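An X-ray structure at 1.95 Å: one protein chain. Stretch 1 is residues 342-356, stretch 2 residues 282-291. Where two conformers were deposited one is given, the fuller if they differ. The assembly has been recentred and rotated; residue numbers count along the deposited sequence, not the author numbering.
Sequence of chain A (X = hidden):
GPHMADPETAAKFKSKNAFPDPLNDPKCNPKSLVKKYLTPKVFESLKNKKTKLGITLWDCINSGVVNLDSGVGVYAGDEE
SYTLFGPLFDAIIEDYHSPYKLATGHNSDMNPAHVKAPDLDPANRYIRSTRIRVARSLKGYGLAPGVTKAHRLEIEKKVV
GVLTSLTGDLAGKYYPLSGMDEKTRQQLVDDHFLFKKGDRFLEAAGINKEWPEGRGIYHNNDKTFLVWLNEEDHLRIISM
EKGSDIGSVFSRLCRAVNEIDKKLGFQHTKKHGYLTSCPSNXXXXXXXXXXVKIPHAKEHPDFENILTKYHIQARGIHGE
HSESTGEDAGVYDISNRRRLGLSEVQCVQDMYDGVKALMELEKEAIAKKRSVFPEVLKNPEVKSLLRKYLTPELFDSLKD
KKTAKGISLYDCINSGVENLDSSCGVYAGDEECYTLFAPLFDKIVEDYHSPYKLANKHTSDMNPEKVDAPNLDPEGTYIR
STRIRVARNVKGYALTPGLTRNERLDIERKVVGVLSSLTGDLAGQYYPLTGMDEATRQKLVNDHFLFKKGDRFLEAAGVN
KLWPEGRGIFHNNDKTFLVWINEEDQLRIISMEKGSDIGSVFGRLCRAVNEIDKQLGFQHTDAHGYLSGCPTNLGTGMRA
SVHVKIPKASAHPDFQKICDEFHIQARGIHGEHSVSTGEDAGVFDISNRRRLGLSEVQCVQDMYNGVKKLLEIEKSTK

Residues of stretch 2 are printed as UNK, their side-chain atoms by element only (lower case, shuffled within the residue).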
# COMPACT_ATOMS: atom_id res chain seq x y z
N LEU A 342 0.71 -24.60 -19.05
CA LEU A 342 -0.36 -24.38 -18.09
C LEU A 342 -1.12 -23.13 -18.50
O LEU A 342 -0.55 -22.21 -19.09
CB LEU A 342 0.17 -24.25 -16.66
CG LEU A 342 0.73 -22.90 -16.18
CD1 LEU A 342 1.01 -22.95 -14.69
CD2 LEU A 342 1.98 -22.52 -16.94
N SER A 343 -2.42 -23.09 -18.21
CA SER A 343 -3.23 -21.96 -18.62
C SER A 343 -3.04 -20.79 -17.67
O SER A 343 -2.45 -20.95 -16.59
CB SER A 343 -4.71 -22.36 -18.66
OG SER A 343 -5.20 -22.63 -17.36
N GLU A 344 -3.53 -19.62 -18.06
CA GLU A 344 -3.50 -18.45 -17.19
C GLU A 344 -4.29 -18.75 -15.92
O GLU A 344 -3.87 -18.39 -14.81
CB GLU A 344 -4.10 -17.24 -17.90
CG GLU A 344 -3.28 -16.71 -19.06
CD GLU A 344 -3.50 -17.48 -20.35
OE1 GLU A 344 -4.20 -18.52 -20.30
OE2 GLU A 344 -2.97 -17.05 -21.39
N VAL A 345 -5.42 -19.42 -16.09
CA VAL A 345 -6.25 -19.85 -14.96
C VAL A 345 -5.46 -20.76 -14.02
O VAL A 345 -5.50 -20.59 -12.79
CB VAL A 345 -7.52 -20.57 -15.44
CG1 VAL A 345 -8.10 -21.47 -14.34
CG2 VAL A 345 -8.56 -19.56 -15.90
N GLN A 346 -4.74 -21.72 -14.59
CA GLN A 346 -3.95 -22.67 -13.80
C GLN A 346 -2.81 -21.98 -13.06
O GLN A 346 -2.51 -22.32 -11.91
CB GLN A 346 -3.42 -23.79 -14.69
CG GLN A 346 -4.45 -24.84 -15.05
CD GLN A 346 -3.91 -25.91 -15.99
OE1 GLN A 346 -3.14 -25.62 -16.90
NE2 GLN A 346 -4.32 -27.16 -15.76
N CYS A 347 -2.17 -21.03 -13.73
CA CYS A 347 -1.10 -20.25 -13.10
C CYS A 347 -1.62 -19.52 -11.86
O CYS A 347 -1.00 -19.59 -10.79
CB CYS A 347 -0.51 -19.25 -14.10
SG CYS A 347 0.84 -18.26 -13.42
N VAL A 348 -2.75 -18.84 -12.00
CA VAL A 348 -3.37 -18.12 -10.88
C VAL A 348 -3.79 -19.06 -9.75
O VAL A 348 -3.60 -18.75 -8.57
CB VAL A 348 -4.58 -17.29 -11.36
CG1 VAL A 348 -5.29 -16.67 -10.18
CG2 VAL A 348 -4.14 -16.21 -12.35
N GLN A 349 -4.35 -20.21 -10.10
CA GLN A 349 -4.81 -21.16 -9.09
C GLN A 349 -3.63 -21.74 -8.31
O GLN A 349 -3.70 -21.88 -7.08
CB GLN A 349 -5.64 -22.28 -9.71
CG GLN A 349 -6.54 -23.02 -8.71
CD GLN A 349 -7.65 -22.13 -8.16
OE1 GLN A 349 -8.60 -21.80 -8.86
NE2 GLN A 349 -7.52 -21.74 -6.90
N ASP A 350 -2.56 -22.07 -9.02
CA ASP A 350 -1.33 -22.54 -8.37
C ASP A 350 -0.78 -21.45 -7.45
O ASP A 350 -0.31 -21.72 -6.35
CB ASP A 350 -0.26 -22.91 -9.40
CG ASP A 350 -0.58 -24.19 -10.15
OD1 ASP A 350 -1.51 -24.90 -9.73
OD2 ASP A 350 0.11 -24.48 -11.15
N MET A 351 -0.86 -20.22 -7.93
CA MET A 351 -0.37 -19.06 -7.19
C MET A 351 -1.16 -18.91 -5.90
O MET A 351 -0.60 -18.67 -4.82
CB MET A 351 -0.57 -17.80 -8.02
CG MET A 351 0.41 -16.72 -7.70
SD MET A 351 2.04 -17.25 -8.22
CE MET A 351 2.98 -16.54 -6.89
N TYR A 352 -2.48 -19.03 -6.03
CA TYR A 352 -3.38 -18.93 -4.89
C TYR A 352 -3.17 -20.08 -3.91
O TYR A 352 -3.04 -19.86 -2.70
CB TYR A 352 -4.83 -18.92 -5.40
CG TYR A 352 -5.86 -18.89 -4.29
CD1 TYR A 352 -6.23 -17.68 -3.71
CD2 TYR A 352 -6.46 -20.05 -3.83
CE1 TYR A 352 -7.17 -17.64 -2.70
CE2 TYR A 352 -7.40 -20.02 -2.81
CZ TYR A 352 -7.74 -18.81 -2.25
OH TYR A 352 -8.67 -18.76 -1.24
N ASP A 353 -3.16 -21.31 -4.43
CA ASP A 353 -3.02 -22.50 -3.60
C ASP A 353 -1.65 -22.51 -2.93
O ASP A 353 -1.52 -22.87 -1.75
CB ASP A 353 -3.21 -23.77 -4.43
CG ASP A 353 -4.61 -23.90 -5.02
OD1 ASP A 353 -5.51 -23.15 -4.61
OD2 ASP A 353 -4.80 -24.78 -5.89
N GLY A 354 -0.63 -22.12 -3.69
CA GLY A 354 0.73 -22.08 -3.18
C GLY A 354 0.93 -21.08 -2.05
O GLY A 354 1.46 -21.43 -0.99
N VAL A 355 0.53 -19.83 -2.28
CA VAL A 355 0.62 -18.79 -1.26
C VAL A 355 -0.19 -19.18 -0.02
O VAL A 355 0.25 -18.96 1.11
CB VAL A 355 0.14 -17.42 -1.80
CG1 VAL A 355 0.02 -16.40 -0.67
CG2 VAL A 355 1.09 -16.90 -2.87
N LYS A 356 -1.36 -19.77 -0.25
CA LYS A 356 -2.20 -20.24 0.84
C LYS A 356 -1.48 -21.27 1.71
O LYS A 356 -1.50 -21.18 2.94
CB LYS A 356 -3.50 -20.84 0.31
CG LYS A 356 -4.45 -21.32 1.41
CD LYS A 356 -5.73 -21.92 0.84
CE LYS A 356 -6.62 -22.46 1.96
NZ LYS A 356 -7.96 -22.89 1.47
N UNK A 282 6.46 -16.47 -23.81
CA UNK A 282 5.46 -17.19 -24.59
C UNK A 282 4.44 -17.88 -23.67
O UNK A 282 4.56 -17.82 -22.45
c UNK A 282 7.05 -17.63 -26.61
c UNK A 282 6.26 -16.81 -27.62
c UNK A 282 7.82 -18.75 -27.30
c UNK A 282 6.12 -18.20 -25.53
N UNK A 283 3.45 -18.53 -24.27
CA UNK A 283 2.44 -19.26 -23.52
C UNK A 283 1.39 -18.36 -22.91
O UNK A 283 0.60 -17.74 -23.63
N UNK A 284 1.37 -18.29 -21.59
CA UNK A 284 0.47 -17.39 -20.88
C UNK A 284 0.96 -15.96 -20.99
O UNK A 284 0.19 -15.01 -20.86
o UNK A 284 1.72 -17.61 -18.82
c UNK A 284 0.40 -17.72 -19.39
c UNK A 284 -0.16 -19.13 -19.18
N UNK A 285 2.27 -15.81 -21.20
CA UNK A 285 2.89 -14.50 -21.22
C UNK A 285 2.76 -13.81 -19.88
O UNK A 285 2.83 -12.58 -19.79
N UNK A 286 2.57 -14.60 -18.82
CA UNK A 286 2.16 -14.06 -17.53
C UNK A 286 3.27 -14.04 -16.49
O UNK A 286 4.02 -15.01 -16.36
c UNK A 286 0.53 -14.46 -15.57
s UNK A 286 -0.84 -15.46 -14.98
c UNK A 286 0.97 -14.86 -16.98
c UNK A 286 -2.12 -14.97 -16.14
N UNK A 287 3.38 -12.94 -15.75
CA UNK A 287 4.06 -12.97 -14.45
C UNK A 287 3.09 -12.58 -13.35
O UNK A 287 2.61 -11.44 -13.30
c UNK A 287 5.29 -12.07 -14.40
n UNK A 287 7.89 -11.44 -11.62
c UNK A 287 7.21 -11.24 -12.90
c UNK A 287 7.72 -10.68 -10.54
n UNK A 287 6.89 -9.64 -10.58
c UNK A 287 6.05 -12.22 -13.07
n UNK A 287 8.37 -10.95 -9.42
N UNK A 288 2.80 -13.53 -12.47
CA UNK A 288 1.97 -13.30 -11.30
C UNK A 288 2.89 -13.18 -10.09
O UNK A 288 3.84 -13.96 -9.96
c UNK A 288 0.99 -14.46 -11.10
N UNK A 289 2.62 -12.23 -9.20
CA UNK A 289 3.50 -11.96 -8.07
C UNK A 289 2.74 -11.53 -6.82
O UNK A 289 1.91 -10.62 -6.89
c UNK A 289 4.52 -10.89 -8.46
o UNK A 289 5.14 -10.32 -7.32
N UNK A 290 3.04 -12.16 -5.69
CA UNK A 290 2.45 -11.80 -4.40
C UNK A 290 3.57 -11.49 -3.41
O UNK A 290 4.50 -12.29 -3.27
c UNK A 290 1.56 -12.95 -3.85
c UNK A 290 0.31 -13.11 -4.69
c UNK A 290 1.20 -12.72 -2.39
N UNK A 291 3.51 -10.34 -2.76
CA UNK A 291 4.44 -10.05 -1.67
C UNK A 291 3.84 -10.50 -0.35
O UNK A 291 2.76 -10.05 0.04
c UNK A 291 5.66 -8.13 -2.78
n UNK A 291 6.80 -7.91 -4.64
c UNK A 291 5.98 -8.76 -3.94
n UNK A 291 6.30 -6.91 -2.81
c UNK A 291 4.80 -8.57 -1.64
c UNK A 291 6.98 -6.81 -3.94
O HOH W 1 -2.17 -18.71 -22.97

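Position 282 carries four side-chain carbons, forked at the second carbon beyond CA, and none comes within reach of stretch 1. That fork makes it Leu282, whose carbonyl O opens a type II' turn by accepting from N of residue 285 at 3.3 Å.

Position 283 has no side-chain atoms, so it is Gly283. Its phi of 79° by itself favours glycine. Although it barely touches the helix directly, a water donates to both Gly283 O (3.0 Å) and Glu344 OE2 (2.4 Å), joining the turn to the helix start.

At 284 a carbon carries one oxygen and one carbon. The terminal carbon sits 3.1 Å from Leu342 O, and CB lies 3.8 Å from Glu344 CG. A beta branch with one oxygen and one carbon is threonine, Thr284, in the p rotamer. Its methyl CG2 packs against the backbone leading into the helix, while OG1 accepts from N of residue 286 at 3.1 Å, so the hydroxyl is used within its own stretch. This residue has the largest area covered by the other stretch.

Position 285 again lacks side-chain atoms, and its phi is 63°: Gly285, which closes the turn and makes no contact with the helix.

Position 286 is an unbranched chain of two carbons, a sulfur and a last carbon. The sulfur lies 3.6 Å from Cys347 SG, and the last carbon 3.5 Å from Glu344 CB. This is Met286. Its CA-to-CB bond points toward the helix; chi1 and chi2 are both t, so the chain is extended, and chi3 is m; SD also approaches Val348 CG2 at 4.3 Å.

Position 287 has three carbons, a nitrogen, then a carbon bearing two more nitrogens. That guanidinium group identifies Arg287; its CA-to-CB bond points away from the helix, and NH1 is hydrogen-bonded elsewhere in the structure.

Position 288 has a single carbon, CB, 4.1 Å from Met351 CG and 4.5 Å from Cys347 SG. One carbon means Ala288. Met351 CE also comes within 4.1 Å of Ala288 O, so the longer side chain reaches the strand backbone beside this small residue.

At 289 there are one carbon and one oxygen, and the CA-to-CB bond points away from the helix: Ser289, its OG hydrogen-bonded elsewhere in the structure.

Position 290 shows a carbon carrying two carbons, with CB 4.1 Å from Val355 CG2. The beta fork is Val290, paired with another valine across the contact.

Position 291 has one carbon and a five-membered ring of three carbons and two nitrogens. It is His291, out of reach of stretch 1.

The contact works by alternation on the strand and repetition on the helix. Met286, Ala288 and Val290 point toward the helix, which answers with Cys347, Met351 and Val355, spaced four apart. The axes run nearly parallel, at 17° and 9.5 Å at closest approach. No direct hydrogen bond crosses: apolar side chains pack along the strand, at the turn end Glu344 packs its CB and CG against Met286 and Thr284, and the water bridge adds a polar link there. Within stretch 1, Ser343 OG caps the helix by accepting from Gln346 N at 3.0 Å.

Stretch 2 282-291: LGTGMRASVH
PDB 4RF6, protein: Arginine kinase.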